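Local coordinates for gamma-butyrobetaine hydroxylase-like N-terminal domain-containing protein (Acidithiobacillus ferrooxidans, PDB 3LUU) that is of unknown function but binds zinc and belongs to the gamma-butyrobetaine hydroxylase-like N-terminal (DUF971) family, at residues A[11-16]-A[20-25]; A[31-36]-A[93-98]; A[68-71]-A[77-80]. All blocks are in the same frame, centred on the assembly; numbering follows the deposited sequence. Where two conformers were deposited one is given.

In the fold
From the N terminus the chain first forms contact 1, which closes a short loop by pairing strand 9-15 with strand 20-25. It continues into strand 30-34, the next neighbour in the same sheet, where contact 2 opens; contact 2 closes only at helix 92-98, a long loop later. Contact 3, the hairpin of 66-72 with 76-81, is nested inside that loop, whereas contact 1 precedes both. The three touch one another: M21 of contact 1 donates its backbone N-H to L33 of contact 2 and packs on V69 and L79 of contact 3, while L95 of contact 2 meets V77. Together they tie two three-stranded sheets and the C-terminal helix around one core.

Contact 1: residues A[11-16]-A[20-25]; sequences EIRPLM and VMEVDW
Three carboxylates, those of E11, E22 and D24, ring the guanidinium of R13, all at its edge and near its plane. On the D24 side the grip is end-on, NH1 reaching OD2 at 2.9 Å and NH2 reaching OD1 at 2.8 Å. Both oxygens lie in the guanidinium plane but are met from above their own carboxylate plane, which is twisted 49° from it. E22 is held side-on by a single oxygen: OE1 takes NE at 2.9 Å through its anti lone pair, and NH2 from above the carboxylate plane, the two flat groups standing almost perpendicular. E11 OE2 receives NH1 at 2.8 Å within its own strand. A bend at chi3 (-65°) turns the guanidinium toward E22 and D24, and arginine suits the place because its three nitrogens can meet three carboxylates in its plane. Replacing R13 by an alanine would probably leave the three acids without their shared countercharge, E11 and D24 with their like charges close together, although E22 also pairs with R32 and D24 OD1 also bonds T30.

L15 crosses V20 at a slant, CD1 touching V20 CG2 and E22 CD, at the end of this face. Apolar residues suit the other face, on which M21 and V23 are buried: I12 and M21 lie side by side, I12 CG2 3.8 Å from M21 CG, and P14, which needs no N-H in its non-hydrogen-bonded pair, rests on M21. Backbone bonds such as R13 N to E22 O (2.8 Å) set the register. This is an antiparallel beta hairpin: one face carries the salt-bridge network with the L15-V20 pair at its end, the other the apolar I12, P14, M21 and V23.

Contact 2: residues A[31-36]-A[93-98]; sequences SRLTFE and EYLRRL
L33 supplies the apolar heart of this contact, its forked end set against two successive points of the helix. CB already points at the helix, and with CG anti to the carbonyl carbon (chi1 -68°) the fork spans L95 and L98. One methyl, CD1, crosses L95 at a slant, 4.1 Å from L95 CD2. The other, CD2, packs on the beta carbon of L98, with L33 CD2 and L98 CB 3.9 Å apart. Leucine fits well here, since its two terminal methyls can meet two helix residues three positions apart at once.

The same methyls also lie against helix backbone. L33 CD1 is 3.6 Å from L95 O, and L33 CD2 is 3.8 Å from L98 O, so the methyls of L33 rest on the backbone carbonyls of L95 and L98 by van der Waals contact.

No hydrogen bond crosses the interface; S31 OG is 4.1 Å from R96 CD, in the aliphatic part of the arginine. The buried hydroxyl is instead satisfied by D99 and by the indole N-H of W25, and a serine suits the place because its hydroxyl is bonded by both. R96, bent at chi2 (61°), sends its guanidinium past S31 to D27, to the backbone oxygen of R6 and over the ring of W25.

Helix 93-98 runs nearly at right angles to strand 31-34, at 85° and 9.0 Å between axes. L38 of helix 35-40 packs on L33, L95 and L98 together, and M21 of the central strand 20-25 touches L95. L98 also lies beside E41, which binds zinc with H37 and E101, so the strand, the two helices and the metal site converge here.

Contact 3: residues A[68-71]-A[77-80]; sequences EVVP and VQLH
Apolar packing joins V69 to both V77 and L79. Its two methyls divide the work: CG1 crosses V77 CG1 obliquely at 3.8 Å, while CG2 lies alongside L79 CD2 at 3.7 Å. Beta-branched valine suits a strand, and its two methyls let V69 meet two partners; the longer leucine extends toward M21, which V69 also touches.

Hydrogen bonds hold the backbones in register. H80 N to E68 O is 2.9 Å and practically straight (179°), and Q78 N to V70 O is shorter, 2.7 Å; the return bond from E68 N to H80 O is weak. P71, lacking an N-H, falls in a non-hydrogen-bonded pair with V77, where none is needed across the hairpin.

On the other face the side chains of Q78 and H80 lie against V70. Its CG2 sits 3.9 Å from H80 NE2, approaching the imidazole obliquely. With CG anti to the carbonyl carbon (chi1 -61°), the H80 ring reaches back along its own strand, and NE2 makes a weak bond of 2.8 Å to Q78 OE1, bridging two residues on the same side.

The pattern is that of a twisted antiparallel beta hairpin, whose inner strand, 76-81, pairs on its far side with strand 89-91.

Contact 1: residues A[11-16]-A[20-25]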
loop_
_atom_site.group_PDB
_atom_site.type_symbol
_atom_site.label_atom_id
_atom_site.label_comp_id
_atom_site.label_asym_id
_atom_site.label_seq_id
_atom_site.Cartn_x
_atom_site.Cartn_y
_atom_site.Cartn_z
ATOM N N GLU A 11 2.143 5.819 11.206
ATOM C CA GLU A 11 1.387 4.615 11.560
ATOM C C GLU A 11 0.712 4.079 10.316
ATOM O O GLU A 11 0.377 4.856 9.408
ATOM C CB GLU A 11 0.317 4.963 12.601
ATOM C CG GLU A 11 -0.540 3.811 13.111
ATOM C CD GLU A 11 -1.418 4.240 14.276
ATOM O OE1 GLU A 11 -0.847 4.456 15.354
ATOM O OE2 GLU A 11 -2.660 4.390 14.109
ATOM N N ILE A 12 0.527 2.759 10.286
ATOM C CA ILE A 12 -0.112 2.057 9.172
ATOM C C ILE A 12 -1.274 1.213 9.729
ATOM O O ILE A 12 -1.114 0.483 10.705
ATOM C CB ILE A 12 0.905 1.134 8.429
ATOM C CG1 ILE A 12 2.080 1.952 7.876
ATOM C CG2 ILE A 12 0.213 0.363 7.270
ATOM C CD1 ILE A 12 3.217 2.148 8.888
ATOM N N ARG A 13 -2.432 1.322 9.115
ATOM C CA ARG A 13 -3.623 0.620 9.573
ATOM C C ARG A 13 -4.260 -0.068 8.393
ATOM O O ARG A 13 -5.049 0.541 7.691
ATOM C CB ARG A 13 -4.644 1.592 10.164
ATOM C CG ARG A 13 -4.162 2.248 11.415
ATOM C CD ARG A 13 -5.161 3.264 11.877
ATOM N NE ARG A 13 -5.317 4.391 10.948
ATOM C CZ ARG A 13 -4.530 5.470 10.909
ATOM N NH1 ARG A 13 -3.489 5.592 11.723
ATOM N NH2 ARG A 13 -4.789 6.436 10.042
ATOM N N PRO A 14 -3.978 -1.356 8.206
ATOM C CA PRO A 14 -4.723 -2.068 7.176
ATOM C C PRO A 14 -6.112 -2.485 7.691
ATOM O O PRO A 14 -6.220 -3.239 8.670
ATOM C CB PRO A 14 -3.834 -3.266 6.863
ATOM C CG PRO A 14 -2.978 -3.462 8.049
ATOM C CD PRO A 14 -2.947 -2.182 8.846
ATOM N N LEU A 15 -7.164 -1.965 7.053
ATOM C CA LEU A 15 -8.553 -2.143 7.507
ATOM C C LEU A 15 -9.243 -3.205 6.659
ATOM O O LEU A 15 -9.568 -2.982 5.502
ATOM C CB LEU A 15 -9.305 -0.809 7.471
ATOM C CG LEU A 15 -8.739 0.376 8.297
ATOM C CD1 LEU A 15 -9.390 1.704 7.868
ATOM C CD2 LEU A 15 -8.894 0.119 9.832
HETATM N N MSE A 16 -9.463 -4.377 7.245
HETATM C CA MSE A 16 -10.005 -5.518 6.513
HETATM C C MSE A 16 -11.459 -5.339 6.092
HETATM O O MSE A 16 -11.850 -5.819 5.048
HETATM C CB MSE A 16 -9.897 -6.802 7.331
HETATM C CG MSE A 16 -8.528 -7.105 7.857
HETATM SE SE MSE A 16 -7.268 -7.219 6.384
HETATM C CE MSE A 16 -8.344 -8.424 5.283
ATOM N N VAL A 20 -9.120 -1.059 2.901
ATOM C CA VAL A 20 -8.229 0.072 2.638
ATOM C C VAL A 20 -7.119 0.075 3.651
ATOM O O VAL A 20 -7.272 -0.379 4.806
ATOM C CB VAL A 20 -8.922 1.469 2.630
ATOM C CG1 VAL A 20 -10.117 1.472 1.701
ATOM C CG2 VAL A 20 -9.304 1.920 4.040
HETATM N N MSE A 21 -5.961 0.540 3.186
HETATM C CA MSE A 21 -4.799 0.689 4.068
HETATM C C MSE A 21 -4.584 2.177 4.308
HETATM O O MSE A 21 -4.400 2.951 3.350
HETATM C CB MSE A 21 -3.525 0.035 3.506
HETATM C CG MSE A 21 -2.439 -0.175 4.594
HETATM SE SE MSE A 21 -0.886 -0.962 3.836
HETATM C CE MSE A 21 -0.213 0.368 2.616
ATOM N N GLU A 22 -4.647 2.574 5.567
ATOM C CA GLU A 22 -4.393 3.954 5.955
ATOM C C GLU A 22 -2.950 4.086 6.388
ATOM O O GLU A 22 -2.412 3.202 7.039
ATOM C CB GLU A 22 -5.296 4.365 7.099
ATOM C CG GLU A 22 -6.765 4.307 6.748
ATOM C CD GLU A 22 -7.620 5.074 7.734
ATOM O OE1 GLU A 22 -7.281 5.072 8.925
ATOM O OE2 GLU A 22 -8.644 5.644 7.357
ATOM N N VAL A 23 -2.326 5.179 5.994
ATOM C CA VAL A 23 -0.962 5.509 6.418
ATOM C C VAL A 23 -0.960 6.983 6.811
ATOM O O VAL A 23 -1.363 7.833 6.029
ATOM C CB VAL A 23 0.087 5.307 5.306
ATOM C CG1 VAL A 23 1.510 5.629 5.879
ATOM C CG2 VAL A 23 0.005 3.900 4.705
ATOM N N ASP A 24 -0.563 7.249 8.040
ATOM C CA ASP A 24 -0.411 8.606 8.537
ATOM C C ASP A 24 1.018 9.014 8.240
ATOM O O ASP A 24 1.954 8.265 8.539
ATOM C CB ASP A 24 -0.585 8.661 10.032
ATOM C CG ASP A 24 -2.013 8.443 10.493
ATOM O OD1 ASP A 24 -3.018 8.638 9.761
ATOM O OD2 ASP A 24 -2.104 8.092 11.666
ATOM N N TRP A 25 1.177 10.212 7.680
ATOM C CA TRP A 25 2.492 10.705 7.253
ATOM C C TRP A 25 2.855 11.927 8.076
ATOM O O TRP A 25 1.968 12.541 8.658
ATOM C CB TRP A 25 2.428 11.118 5.794
ATOM C CG TRP A 25 2.025 10.048 4.820
ATOM C CD1 TRP A 25 0.826 9.939 4.196
ATOM C CD2 TRP A 25 2.825 8.965 4.350
ATOM N NE1 TRP A 25 0.828 8.855 3.355
ATOM C CE2 TRP A 25 2.047 8.237 3.438
ATOM C CE3 TRP A 25 4.124 8.530 4.622
ATOM C CZ2 TRP A 25 2.546 7.105 2.746
ATOM C CZ3 TRP A 25 4.620 7.425 3.946
ATOM C CH2 TRP A 25 3.820 6.712 3.025
#

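Contact 2: residues A[31-36]-A[93-98]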
loop_
_atom_site.group_PDB
_atom_site.type_symbol
_atom_site.label_atom_id
_atom_site.label_comp_id
_atom_site.label_asym_id
_atom_site.label_seq_id
_atom_site.Cartn_x
_atom_site.Cartn_y
_atom_site.Cartn_z
ATOM N N SER A 31 -3.003 8.812 3.933
ATOM C CA SER A 31 -3.403 8.175 2.687
ATOM C C SER A 31 -4.392 7.101 3.024
ATOM O O SER A 31 -4.283 6.451 4.065
ATOM C CB SER A 31 -2.205 7.563 1.972
ATOM O OG SER A 31 -1.225 8.534 1.636
ATOM N N ARG A 32 -5.404 6.950 2.179
ATOM C CA ARG A 32 -6.320 5.835 2.278
ATOM C C ARG A 32 -6.268 5.161 0.909
ATOM O O ARG A 32 -6.882 5.636 -0.047
ATOM C CB ARG A 32 -7.727 6.285 2.644
ATOM C CG ARG A 32 -7.851 6.970 3.993
ATOM C CD ARG A 32 -9.320 7.428 4.269
ATOM N NE ARG A 32 -10.046 6.450 5.071
ATOM C CZ ARG A 32 -10.810 5.455 4.612
ATOM N NH1 ARG A 32 -11.025 5.278 3.313
ATOM N NH2 ARG A 32 -11.384 4.624 5.482
ATOM N N LEU A 33 -5.527 4.051 0.837
ATOM C CA LEU A 33 -5.270 3.340 -0.398
ATOM C C LEU A 33 -6.034 2.023 -0.365
ATOM O O LEU A 33 -5.838 1.241 0.562
ATOM C CB LEU A 33 -3.774 3.091 -0.548
ATOM C CG LEU A 33 -2.942 4.356 -0.776
ATOM C CD1 LEU A 33 -1.473 4.018 -0.610
ATOM C CD2 LEU A 33 -3.277 4.908 -2.169
ATOM N N THR A 34 -6.925 1.791 -1.341
ATOM C CA THR A 34 -7.678 0.528 -1.336
ATOM C C THR A 34 -6.732 -0.666 -1.553
ATOM O O THR A 34 -5.718 -0.600 -2.286
ATOM C CB THR A 34 -8.819 0.470 -2.385
ATOM O OG1 THR A 34 -8.262 0.529 -3.688
ATOM C CG2 THR A 34 -9.842 1.607 -2.180
ATOM N N PHE A 35 -7.078 -1.779 -0.920
ATOM C CA PHE A 35 -6.362 -3.035 -1.172
ATOM C C PHE A 35 -6.300 -3.354 -2.665
ATOM O O PHE A 35 -5.274 -3.826 -3.174
ATOM C CB PHE A 35 -7.065 -4.170 -0.418
ATOM C CG PHE A 35 -6.929 -4.094 1.098
ATOM C CD1 PHE A 35 -6.056 -3.209 1.716
ATOM C CD2 PHE A 35 -7.624 -4.971 1.911
ATOM C CE1 PHE A 35 -5.922 -3.165 3.090
ATOM C CE2 PHE A 35 -7.466 -4.922 3.316
ATOM C CZ PHE A 35 -6.598 -4.024 3.881
ATOM N N GLU A 36 -7.415 -3.120 -3.361
ATOM C CA GLU A 36 -7.499 -3.356 -4.795
ATOM C C GLU A 36 -6.460 -2.551 -5.551
ATOM O O GLU A 36 -5.767 -3.078 -6.389
ATOM C CB GLU A 36 -8.862 -2.951 -5.309
ATOM C CG GLU A 36 -9.033 -3.156 -6.809
ATOM C CD GLU A 36 -10.320 -2.549 -7.365
ATOM O OE1 GLU A 36 -10.849 -1.564 -6.789
ATOM O OE2 GLU A 36 -10.806 -3.086 -8.390
ATOM N N GLU A 93 7.856 6.196 -0.588
ATOM C CA GLU A 93 7.734 7.135 -1.685
ATOM C C GLU A 93 6.672 6.666 -2.689
ATOM O O GLU A 93 5.808 7.433 -3.100
ATOM C CB GLU A 93 9.106 7.361 -2.364
ATOM C CG GLU A 93 9.351 8.761 -2.854
ATOM N N TYR A 94 6.733 5.397 -3.073
ATOM C CA TYR A 94 5.750 4.812 -3.982
ATOM C C TYR A 94 4.319 4.850 -3.421
ATOM O O TYR A 94 3.399 5.205 -4.130
ATOM C CB TYR A 94 6.120 3.372 -4.273
ATOM C CG TYR A 94 5.327 2.721 -5.357
ATOM C CD1 TYR A 94 5.410 3.167 -6.659
ATOM C CD2 TYR A 94 4.532 1.654 -5.100
ATOM C CE1 TYR A 94 4.694 2.573 -7.656
ATOM C CE2 TYR A 94 3.817 1.045 -6.103
ATOM C CZ TYR A 94 3.903 1.503 -7.367
ATOM O OH TYR A 94 3.201 0.869 -8.361
ATOM N N LEU A 95 4.141 4.473 -2.161
ATOM C CA LEU A 95 2.825 4.502 -1.535
ATOM C C LEU A 95 2.255 5.907 -1.536
ATOM O O LEU A 95 1.083 6.126 -1.894
ATOM C CB LEU A 95 2.883 3.998 -0.104
ATOM C CG LEU A 95 3.135 2.531 0.085
ATOM C CD1 LEU A 95 3.371 2.286 1.577
ATOM C CD2 LEU A 95 1.953 1.737 -0.444
ATOM N N ARG A 96 3.083 6.878 -1.169
ATOM C CA ARG A 96 2.637 8.263 -1.196
ATOM C C ARG A 96 2.209 8.711 -2.605
ATOM O O ARG A 96 1.182 9.393 -2.761
ATOM C CB ARG A 96 3.716 9.172 -0.620
ATOM C CG ARG A 96 3.292 10.543 -0.374
ATOM C CD ARG A 96 2.161 10.634 0.618
ATOM N NE ARG A 96 1.639 11.993 0.577
ATOM C CZ ARG A 96 1.815 12.924 1.508
ATOM N NH1 ARG A 96 2.503 12.692 2.634
ATOM N NH2 ARG A 96 1.281 14.117 1.298
ATOM N N ARG A 97 2.997 8.321 -3.605
ATOM C CA ARG A 97 2.728 8.592 -5.019
ATOM C C ARG A 97 1.411 7.982 -5.496
ATOM O O ARG A 97 0.725 8.580 -6.330
ATOM C CB ARG A 97 3.890 8.085 -5.909
ATOM C CG ARG A 97 4.884 9.168 -6.421
ATOM C CD ARG A 97 6.161 8.583 -7.122
ATOM N NE ARG A 97 5.925 7.315 -7.849
ATOM C CZ ARG A 97 6.049 7.102 -9.169
ATOM N NH1 ARG A 97 6.445 8.064 -10.011
ATOM N NH2 ARG A 97 5.789 5.883 -9.658
ATOM N N LEU A 98 1.054 6.802 -4.975
ATOM C CA LEU A 98 -0.231 6.171 -5.319
ATOM C C LEU A 98 -1.432 6.972 -4.854
ATOM O O LEU A 98 -2.514 6.803 -5.396
ATOM C CB LEU A 98 -0.352 4.735 -4.791
ATOM C CG LEU A 98 0.509 3.659 -5.436
ATOM C CD1 LEU A 98 0.186 2.356 -4.706
ATOM C CD2 LEU A 98 0.345 3.477 -6.953
#

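Contact 3: residues A[68-71]-A[77-80]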
loop_
_atom_site.group_PDB
_atom_site.type_symbol
_atom_site.label_atom_id
_atom_site.label_comp_id
_atom_site.label_asym_id
_atom_site.label_seq_id
_atom_site.Cartn_x
_atom_site.Cartn_y
_atom_site.Cartn_z
ATOM N N GLU A 68 -1.232 -9.351 5.213
ATOM C CA GLU A 68 -0.195 -8.919 6.121
ATOM C C GLU A 68 0.648 -7.822 5.526
ATOM O O GLU A 68 0.804 -7.744 4.326
ATOM C CB GLU A 68 0.704 -10.107 6.482
ATOM C CG GLU A 68 1.328 -9.936 7.854
ATOM C CD GLU A 68 2.001 -11.188 8.362
ATOM O OE1 GLU A 68 1.931 -12.246 7.686
ATOM O OE2 GLU A 68 2.615 -11.097 9.450
ATOM N N VAL A 69 1.163 -6.972 6.398
ATOM C CA VAL A 69 2.009 -5.838 6.060
ATOM C C VAL A 69 3.280 -6.041 6.894
ATOM O O VAL A 69 3.209 -6.068 8.126
ATOM C CB VAL A 69 1.326 -4.505 6.446
ATOM C CG1 VAL A 69 2.275 -3.347 6.260
ATOM C CG2 VAL A 69 0.020 -4.293 5.639
ATOM N N VAL A 70 4.428 -6.222 6.219
ATOM C CA VAL A 70 5.695 -6.535 6.870
ATOM C C VAL A 70 6.719 -5.440 6.511
ATOM O O VAL A 70 6.976 -5.176 5.340
ATOM C CB VAL A 70 6.213 -7.918 6.417
ATOM C CG1 VAL A 70 7.540 -8.260 7.097
ATOM C CG2 VAL A 70 5.177 -9.001 6.725
ATOM N N PRO A 71 7.306 -4.790 7.512
ATOM C CA PRO A 71 8.259 -3.744 7.182
ATOM C C PRO A 71 9.515 -4.327 6.567
ATOM O O PRO A 71 9.953 -5.421 6.954
ATOM C CB PRO A 71 8.597 -3.102 8.524
ATOM C CG PRO A 71 7.730 -3.704 9.532
ATOM C CD PRO A 71 7.059 -4.910 8.957
ATOM N N VAL A 77 7.540 -1.481 2.795
ATOM C CA VAL A 77 6.752 -2.568 3.360
ATOM C C VAL A 77 6.498 -3.620 2.259
ATOM O O VAL A 77 6.364 -3.301 1.071
ATOM C CB VAL A 77 5.347 -2.160 3.968
ATOM C CG1 VAL A 77 5.495 -1.577 5.369
ATOM C CG2 VAL A 77 4.506 -1.265 2.996
ATOM N N GLN A 78 6.428 -4.868 2.690
ATOM C CA GLN A 78 6.060 -5.968 1.838
ATOM C C GLN A 78 4.584 -6.215 2.135
ATOM O O GLN A 78 4.197 -6.409 3.307
ATOM C CB GLN A 78 6.871 -7.194 2.220
ATOM C CG GLN A 78 6.607 -8.423 1.367
ATOM C CD GLN A 78 7.272 -9.687 1.920
ATOM O OE1 GLN A 78 7.283 -9.951 3.151
ATOM N NE2 GLN A 78 7.785 -10.496 1.018
ATOM N N LEU A 79 3.760 -6.224 1.104
ATOM C CA LEU A 79 2.336 -6.526 1.294
ATOM C C LEU A 79 2.085 -7.966 0.834
ATOM O O LEU A 79 2.559 -8.382 -0.228
ATOM C CB LEU A 79 1.441 -5.546 0.548
ATOM C CG LEU A 79 1.575 -4.058 0.841
ATOM C CD1 LEU A 79 0.453 -3.312 0.165
ATOM C CD2 LEU A 79 1.642 -3.796 2.347
ATOM N N HIS A 80 1.408 -8.745 1.666
ATOM C CA HIS A 80 0.972 -10.096 1.299
ATOM C C HIS A 80 -0.516 -10.047 0.976
ATOM O O HIS A 80 -1.321 -9.569 1.784
ATOM C CB HIS A 80 1.225 -11.089 2.426
ATOM C CG HIS A 80 2.663 -11.222 2.786
ATOM N ND1 HIS A 80 3.402 -12.339 2.476
ATOM C CD2 HIS A 80 3.512 -10.359 3.385
ATOM C CE1 HIS A 80 4.643 -12.165 2.889
ATOM N NE2 HIS A 80 4.735 -10.976 3.448
#